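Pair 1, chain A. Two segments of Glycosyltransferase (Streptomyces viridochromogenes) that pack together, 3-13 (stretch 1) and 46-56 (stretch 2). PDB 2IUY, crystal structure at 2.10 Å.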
# COMPACT_ATOMS: atom_id res chain seq x y z
N PRO A 3 12.57 -11.37 21.97
CA PRO A 3 12.10 -11.64 20.60
C PRO A 3 10.64 -12.08 20.63
O PRO A 3 10.26 -12.98 21.39
CB PRO A 3 12.98 -12.78 20.11
CG PRO A 3 13.62 -13.37 21.35
CD PRO A 3 13.21 -12.56 22.56
N LEU A 4 9.84 -11.42 19.81
CA LEU A 4 8.40 -11.61 19.82
C LEU A 4 8.09 -12.64 18.75
O LEU A 4 8.87 -12.82 17.76
CB LEU A 4 7.70 -10.24 19.58
CG LEU A 4 7.88 -9.28 20.76
CD1 LEU A 4 7.38 -7.86 20.51
CD2 LEU A 4 7.23 -9.83 22.08
N LYS A 5 7.02 -13.40 19.02
CA LYS A 5 6.39 -14.25 18.01
C LYS A 5 5.18 -13.49 17.53
O LYS A 5 4.33 -13.15 18.33
CB LYS A 5 6.05 -15.63 18.56
CG LYS A 5 7.31 -16.37 19.12
CD LYS A 5 7.13 -17.85 19.03
CE LYS A 5 6.63 -18.53 20.25
NZ LYS A 5 6.28 -20.01 19.90
N VAL A 6 5.18 -13.14 16.24
CA VAL A 6 4.13 -12.25 15.69
C VAL A 6 3.36 -13.02 14.62
O VAL A 6 3.95 -13.53 13.65
CB VAL A 6 4.67 -10.92 15.09
CG1 VAL A 6 3.48 -9.96 14.64
CG2 VAL A 6 5.70 -10.16 16.04
N ALA A 7 2.05 -13.15 14.83
CA ALA A 7 1.17 -13.70 13.81
C ALA A 7 0.67 -12.53 12.98
O ALA A 7 -0.02 -11.66 13.52
CB ALA A 7 0.01 -14.43 14.44
N LEU A 8 1.07 -12.50 11.69
CA LEU A 8 0.69 -11.44 10.75
C LEU A 8 -0.38 -12.00 9.88
O LEU A 8 -0.10 -12.96 9.18
CB LEU A 8 1.84 -11.07 9.80
CG LEU A 8 2.91 -10.08 10.22
CD1 LEU A 8 3.90 -9.89 9.00
CD2 LEU A 8 2.27 -8.76 10.75
N VAL A 9 -1.57 -11.37 9.88
CA VAL A 9 -2.72 -11.94 9.19
C VAL A 9 -2.92 -11.10 7.98
O VAL A 9 -3.34 -9.94 8.07
CB VAL A 9 -4.06 -12.01 10.06
CG1 VAL A 9 -5.09 -12.93 9.39
CG2 VAL A 9 -3.78 -12.57 11.47
N ASN A 10 -2.59 -11.69 6.83
CA ASN A 10 -2.84 -11.10 5.54
C ASN A 10 -4.32 -11.23 5.26
O ASN A 10 -4.97 -12.13 5.79
CB ASN A 10 -2.08 -11.88 4.46
CG ASN A 10 -2.29 -11.33 3.07
OD1 ASN A 10 -2.18 -10.13 2.86
ND2 ASN A 10 -2.56 -12.21 2.11
N ILE A 11 -4.81 -10.36 4.38
CA ILE A 11 -6.20 -10.39 3.89
C ILE A 11 -6.36 -11.61 2.97
O ILE A 11 -5.70 -11.69 1.92
CB ILE A 11 -6.56 -9.08 3.12
CG1 ILE A 11 -8.02 -9.10 2.67
CG2 ILE A 11 -5.62 -8.86 1.86
CD1 ILE A 11 -8.54 -7.72 2.15
N PRO A 12 -7.17 -12.61 3.40
CA PRO A 12 -7.33 -13.86 2.59
C PRO A 12 -8.18 -13.66 1.31
O PRO A 12 -9.39 -13.42 1.39
CB PRO A 12 -7.97 -14.87 3.57
CG PRO A 12 -8.10 -14.18 4.88
CD PRO A 12 -7.93 -12.66 4.66
N LEU A 13 -7.53 -13.73 0.15
CA LEU A 13 -8.17 -13.47 -1.11
C LEU A 13 -7.64 -14.45 -2.13
O LEU A 13 -6.45 -14.69 -2.20
CB LEU A 13 -7.82 -12.04 -1.61
CG LEU A 13 -8.47 -10.81 -0.93
CD1 LEU A 13 -7.99 -9.47 -1.57
CD2 LEU A 13 -10.01 -10.90 -1.00
N LEU A 46 14.60 -7.26 12.48
CA LEU A 46 14.69 -6.93 13.92
C LEU A 46 14.86 -8.11 14.85
O LEU A 46 15.05 -7.90 16.04
CB LEU A 46 13.48 -6.11 14.38
CG LEU A 46 13.39 -4.72 13.77
CD1 LEU A 46 12.00 -4.18 13.91
CD2 LEU A 46 14.47 -3.73 14.34
N GLY A 47 14.73 -9.34 14.35
CA GLY A 47 14.99 -10.53 15.18
C GLY A 47 13.75 -11.25 15.69
O GLY A 47 13.87 -12.25 16.38
N HIS A 48 12.56 -10.74 15.33
CA HIS A 48 11.27 -11.37 15.69
C HIS A 48 10.84 -12.52 14.80
O HIS A 48 11.28 -12.62 13.65
CB HIS A 48 10.18 -10.30 15.77
CG HIS A 48 10.59 -9.16 16.66
ND1 HIS A 48 10.73 -9.32 18.02
CD2 HIS A 48 11.02 -7.92 16.38
CE1 HIS A 48 11.14 -8.18 18.55
NE2 HIS A 48 11.34 -7.32 17.57
N GLU A 49 10.04 -13.43 15.36
CA GLU A 49 9.61 -14.57 14.62
C GLU A 49 8.24 -14.25 13.99
O GLU A 49 7.40 -13.68 14.64
CB GLU A 49 9.58 -15.79 15.54
CG GLU A 49 9.80 -17.06 14.83
CD GLU A 49 9.68 -18.29 15.71
OE1 GLU A 49 9.78 -18.13 16.96
OE2 GLU A 49 9.48 -19.39 15.12
N VAL A 50 8.05 -14.55 12.70
CA VAL A 50 6.82 -14.18 11.98
C VAL A 50 6.09 -15.45 11.48
O VAL A 50 6.70 -16.33 10.88
CB VAL A 50 7.10 -13.16 10.82
CG1 VAL A 50 5.83 -12.88 9.99
CG2 VAL A 50 7.63 -11.87 11.38
N PHE A 51 4.80 -15.55 11.84
CA PHE A 51 3.89 -16.59 11.40
C PHE A 51 2.94 -15.85 10.48
O PHE A 51 2.27 -14.93 10.90
CB PHE A 51 3.19 -17.24 12.63
CG PHE A 51 4.16 -17.93 13.55
CD1 PHE A 51 4.43 -19.30 13.39
CD2 PHE A 51 4.88 -17.20 14.51
CE1 PHE A 51 5.35 -19.93 14.21
CE2 PHE A 51 5.83 -17.80 15.34
CZ PHE A 51 6.06 -19.17 15.20
N LEU A 52 2.98 -16.19 9.18
CA LEU A 52 2.20 -15.51 8.18
C LEU A 52 0.96 -16.35 7.97
O LEU A 52 1.08 -17.55 7.72
CB LEU A 52 2.99 -15.30 6.85
CG LEU A 52 2.22 -14.85 5.62
CD1 LEU A 52 1.73 -13.37 5.85
CD2 LEU A 52 3.09 -14.99 4.32
N LEU A 53 -0.20 -15.71 8.08
CA LEU A 53 -1.50 -16.35 7.94
C LEU A 53 -2.21 -15.63 6.81
O LEU A 53 -1.91 -14.45 6.52
CB LEU A 53 -2.31 -16.16 9.23
CG LEU A 53 -1.86 -17.00 10.41
CD1 LEU A 53 -2.08 -16.10 11.57
CD2 LEU A 53 -2.80 -18.24 10.49
N GLY A 54 -3.12 -16.37 6.18
CA GLY A 54 -3.97 -15.87 5.13
C GLY A 54 -3.22 -15.75 3.84
O GLY A 54 -3.63 -14.96 2.98
N ALA A 55 -2.10 -16.49 3.70
CA ALA A 55 -1.29 -16.46 2.45
C ALA A 55 -0.48 -17.77 2.21
O ALA A 55 0.77 -17.72 2.08
CB ALA A 55 -0.38 -15.22 2.44
N PRO A 56 -1.17 -18.92 2.17
CA PRO A 56 -0.47 -20.21 2.07
C PRO A 56 0.25 -20.32 0.69
O PRO A 56 -0.14 -19.64 -0.27
CB PRO A 56 -1.58 -21.27 2.27
CG PRO A 56 -2.90 -20.53 2.08
CD PRO A 56 -2.64 -19.05 2.21

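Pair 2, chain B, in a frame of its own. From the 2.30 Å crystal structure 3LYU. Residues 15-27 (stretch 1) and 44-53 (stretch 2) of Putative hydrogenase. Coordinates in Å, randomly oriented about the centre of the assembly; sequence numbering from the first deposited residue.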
# COMPACT_ATOMS: atom_id res chain seq x y z
N MSE B 15 15.71 0.47 -7.09
CA MSE B 15 17.01 0.74 -7.68
C MSE B 15 17.57 -0.43 -8.48
O MSE B 15 18.40 -1.18 -7.98
CB MSE B 15 17.99 1.12 -6.57
CG MSE B 15 17.80 2.54 -6.05
SE MSE B 15 17.99 3.84 -7.49
CE MSE B 15 16.35 4.79 -7.35
N GLU B 16 17.12 -0.58 -9.73
CA GLU B 16 17.58 -1.68 -10.58
C GLU B 16 18.02 -1.19 -11.94
O GLU B 16 17.85 -0.02 -12.28
CB GLU B 16 16.45 -2.69 -10.80
CG GLU B 16 15.81 -3.19 -9.53
CD GLU B 16 14.80 -4.28 -9.78
OE1 GLU B 16 13.97 -4.13 -10.71
OE2 GLU B 16 14.85 -5.29 -9.05
N LYS B 17 18.59 -2.09 -12.72
CA LYS B 17 19.01 -1.75 -14.06
C LYS B 17 17.86 -2.14 -14.97
O LYS B 17 17.66 -3.32 -15.24
CB LYS B 17 20.26 -2.52 -14.47
CG LYS B 17 21.53 -2.08 -13.77
CD LYS B 17 22.75 -2.65 -14.49
CE LYS B 17 24.04 -2.29 -13.77
NZ LYS B 17 25.25 -2.77 -14.50
N PHE B 18 17.09 -1.15 -15.41
CA PHE B 18 15.98 -1.41 -16.31
C PHE B 18 16.49 -1.23 -17.74
O PHE B 18 15.88 -1.71 -18.70
CB PHE B 18 14.82 -0.44 -16.04
CG PHE B 18 14.28 -0.51 -14.63
CD1 PHE B 18 14.91 0.16 -13.59
CD2 PHE B 18 13.13 -1.25 -14.35
CE1 PHE B 18 14.41 0.11 -12.29
CE2 PHE B 18 12.62 -1.31 -13.05
CZ PHE B 18 13.26 -0.62 -12.01
N GLY B 19 17.62 -0.55 -17.85
CA GLY B 19 18.21 -0.31 -19.15
C GLY B 19 18.12 1.15 -19.49
O GLY B 19 18.75 1.97 -18.83
N LYS B 20 17.34 1.47 -20.52
CA LYS B 20 17.18 2.85 -20.97
C LYS B 20 15.90 3.42 -20.36
O LYS B 20 14.81 2.92 -20.62
CB LYS B 20 17.12 2.91 -22.49
CG LYS B 20 17.22 4.32 -23.03
CD LYS B 20 17.37 4.34 -24.54
CE LYS B 20 17.54 5.76 -25.06
NZ LYS B 20 17.71 5.77 -26.54
N ILE B 21 16.06 4.47 -19.56
CA ILE B 21 14.93 5.07 -18.87
C ILE B 21 14.61 6.51 -19.28
O ILE B 21 15.50 7.33 -19.46
CB ILE B 21 15.15 5.05 -17.31
CG1 ILE B 21 15.49 3.63 -16.85
CG2 ILE B 21 13.89 5.57 -16.60
CD1 ILE B 21 15.96 3.54 -15.41
N LEU B 22 13.33 6.78 -19.45
CA LEU B 22 12.88 8.11 -19.80
C LEU B 22 12.23 8.66 -18.54
O LEU B 22 11.09 8.30 -18.21
CB LEU B 22 11.86 8.06 -20.94
CG LEU B 22 11.17 9.40 -21.20
CD1 LEU B 22 12.23 10.48 -21.46
CD2 LEU B 22 10.24 9.29 -22.37
N ALA B 23 12.96 9.50 -17.81
CA ALA B 23 12.43 10.09 -16.60
C ALA B 23 11.86 11.48 -16.93
O ALA B 23 12.59 12.38 -17.32
CB ALA B 23 13.54 10.20 -15.56
N ILE B 24 10.54 11.62 -16.79
CA ILE B 24 9.83 12.87 -17.10
C ILE B 24 9.42 13.68 -15.87
O ILE B 24 8.98 13.13 -14.86
CB ILE B 24 8.57 12.58 -17.92
CG1 ILE B 24 8.94 11.74 -19.13
CG2 ILE B 24 7.94 13.87 -18.37
CD1 ILE B 24 7.75 11.28 -19.90
N GLY B 25 9.57 15.00 -15.96
CA GLY B 25 9.20 15.86 -14.86
C GLY B 25 8.45 17.05 -15.42
O GLY B 25 9.01 17.82 -16.18
N ALA B 26 7.18 17.18 -15.07
CA ALA B 26 6.38 18.29 -15.54
C ALA B 26 6.38 19.41 -14.51
O ALA B 26 6.24 19.17 -13.31
CB ALA B 26 4.96 17.84 -15.82
N TYR B 27 6.54 20.64 -14.97
CA TYR B 27 6.55 21.80 -14.08
C TYR B 27 7.61 21.59 -12.99
O TYR B 27 8.73 21.22 -13.30
CB TYR B 27 5.15 22.02 -13.46
CG TYR B 27 4.02 22.24 -14.47
CD1 TYR B 27 3.13 21.21 -14.79
CD2 TYR B 27 3.85 23.47 -15.11
CE1 TYR B 27 2.12 21.39 -15.73
CE2 TYR B 27 2.84 23.66 -16.06
CZ TYR B 27 1.98 22.63 -16.36
OH TYR B 27 0.98 22.82 -17.30
N GLY B 44 23.59 2.22 -13.39
CA GLY B 44 23.79 1.54 -14.66
C GLY B 44 22.67 1.67 -15.67
O GLY B 44 22.60 0.88 -16.62
N ASN B 45 21.81 2.66 -15.47
CA ASN B 45 20.69 2.92 -16.37
C ASN B 45 20.98 4.08 -17.31
O ASN B 45 21.60 5.07 -16.92
CB ASN B 45 19.43 3.24 -15.56
CG ASN B 45 18.94 2.06 -14.76
OD1 ASN B 45 18.56 1.04 -15.31
ND2 ASN B 45 18.96 2.20 -13.44
N ASP B 46 20.54 3.96 -18.55
CA ASP B 46 20.73 5.02 -19.54
C ASP B 46 19.49 5.91 -19.43
O ASP B 46 18.56 5.78 -20.23
CB ASP B 46 20.82 4.43 -20.95
CG ASP B 46 20.87 5.50 -22.03
OD1 ASP B 46 21.87 6.23 -22.10
OD2 ASP B 46 19.89 5.61 -22.80
N VAL B 47 19.47 6.79 -18.44
CA VAL B 47 18.30 7.64 -18.27
C VAL B 47 18.45 8.98 -18.98
O VAL B 47 19.50 9.62 -18.94
CB VAL B 47 17.99 7.85 -16.76
CG1 VAL B 47 19.19 8.46 -16.06
CG2 VAL B 47 16.76 8.74 -16.58
N THR B 48 17.39 9.38 -19.68
CA THR B 48 17.35 10.65 -20.38
C THR B 48 16.13 11.33 -19.77
O THR B 48 15.02 10.78 -19.80
CB THR B 48 17.13 10.48 -21.89
OG1 THR B 48 15.75 10.23 -22.13
CG2 THR B 48 17.94 9.30 -22.42
N THR B 49 16.33 12.52 -19.20
CA THR B 49 15.23 13.22 -18.56
C THR B 49 14.57 14.24 -19.46
O THR B 49 15.20 14.84 -20.33
CB THR B 49 15.69 13.95 -17.27
OG1 THR B 49 16.73 14.89 -17.58
CG2 THR B 49 16.18 12.96 -16.23
N LEU B 50 13.29 14.44 -19.24
CA LEU B 50 12.55 15.41 -20.02
C LEU B 50 11.84 16.35 -19.07
O LEU B 50 11.11 15.91 -18.19
CB LEU B 50 11.54 14.71 -20.93
CG LEU B 50 10.44 15.60 -21.54
CD1 LEU B 50 11.06 16.59 -22.51
CD2 LEU B 50 9.40 14.75 -22.24
N HIS B 51 12.07 17.65 -19.22
CA HIS B 51 11.41 18.62 -18.37
C HIS B 51 10.52 19.49 -19.23
O HIS B 51 11.02 20.26 -20.06
CB HIS B 51 12.42 19.52 -17.64
CG HIS B 51 11.79 20.45 -16.64
ND1 HIS B 51 12.41 21.58 -16.18
CD2 HIS B 51 10.59 20.40 -16.01
CE1 HIS B 51 11.63 22.20 -15.31
NE2 HIS B 51 10.52 21.50 -15.19
N VAL B 52 9.20 19.37 -19.04
CA VAL B 52 8.26 20.19 -19.81
C VAL B 52 7.64 21.18 -18.83
O VAL B 52 6.99 20.79 -17.86
CB VAL B 52 7.16 19.33 -20.48
CG1 VAL B 52 6.31 20.21 -21.39
CG2 VAL B 52 7.80 18.20 -21.28
N THR B 53 7.87 22.46 -19.09
CA THR B 53 7.34 23.51 -18.22
C THR B 53 7.31 24.83 -19.00
O THR B 53 7.60 24.83 -20.20
CB THR B 53 8.21 23.66 -16.95
OG1 THR B 53 7.54 24.48 -16.00
CG2 THR B 53 9.57 24.29 -17.29

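Both pairs consist of two neighbouring parallel strands, crossing at -24° in pair 1 and -21° in pair 2, and the N, CA and C atoms of 14 central residues superpose with an RMSD of 0.5 Å. In each, the second strand follows a helix that ends in a Schellman motif at a glycine, Gly A47 or Gly B44. Positive phi suits glycine here, since a CB would be jammed against the preceding carbonyl oxygen; in pair 2 it would also clash with CE of Lys B17.

The hydrogen bonds run in the alternating pattern of a parallel sheet. Val A6 N donates to Glu A49 O (2.8 Å) and Val A6 O accepts from Phe A51 N (2.8 Å); at the matching positions Ile B21 N donates to Asp B46 O (2.9 Å) and Ile B21 O accepts from Thr B48 N (2.8 Å). Leu A8 and Ala B23 repeat the role two residues on. Because these bonds use backbone atoms alone, the ladder does not dictate particular side chains, which must still fit the space on each face.

The strand entrance is held by a polar side chain in both pairs. His A48 and Asn B45 coincide, and each reaches back to the backbone before the first strand. ND1 of His A48 accepts from Leu A4 N at 2.9 Å, the amide lying near the ring plane, where the nitrogen lone pair points. Asn B45, with both a donor and an acceptor, does more: ND2 donates to Glu B16 O (2.7 Å), while OD1 accepts from Phe B18 N (2.6 Å) and from Gly B19 N (3.1 Å), Gly B19 being the match of Leu A4.

On the face carrying Lys A5 and Lys B20, an acidic residue is the neighbour in each pair. The aliphatic part of the lysine lies against the carboxylate: CD of Lys A5 is 3.4 Å from OE1 of Glu A49, and CG of Lys B20 is 3.0 Å from OD2 of Asp B46. Neither pair forms a salt bridge across the strands. Further along this face, bulk is distributed differently. Phe A51, whose CE2 lies 3.9 Å from CB of Lys A5, is matched by the smaller Thr B48, whereas Ala A7 is matched by the larger Leu B22. Leu A53 matches Leu B50: CD1 of Leu A53 meets CB of Ala A7 at 3.9 Å, and CB of Leu B50 meets CD1 of Leu B22 at 4.3 Å.

On the other face, Val A50 and Val B47 occupy matching positions, a beta-branched residue well suited to an extended strand. Its neighbour differs in size: CD1 of the long Leu A8 reaches CG1 of Val A50 at 3.7 Å, while the methyl CB of Ala B23 approaches CG2 of Val B47, also at 3.7 Å.

At the far end the polar group changes strands. Asn A10 ND2 donates to Gly A54 O (3.1 Å); at the matched positions glycine faces histidine, and His B51 NE2 donates to Tyr B27 O (2.6 Å).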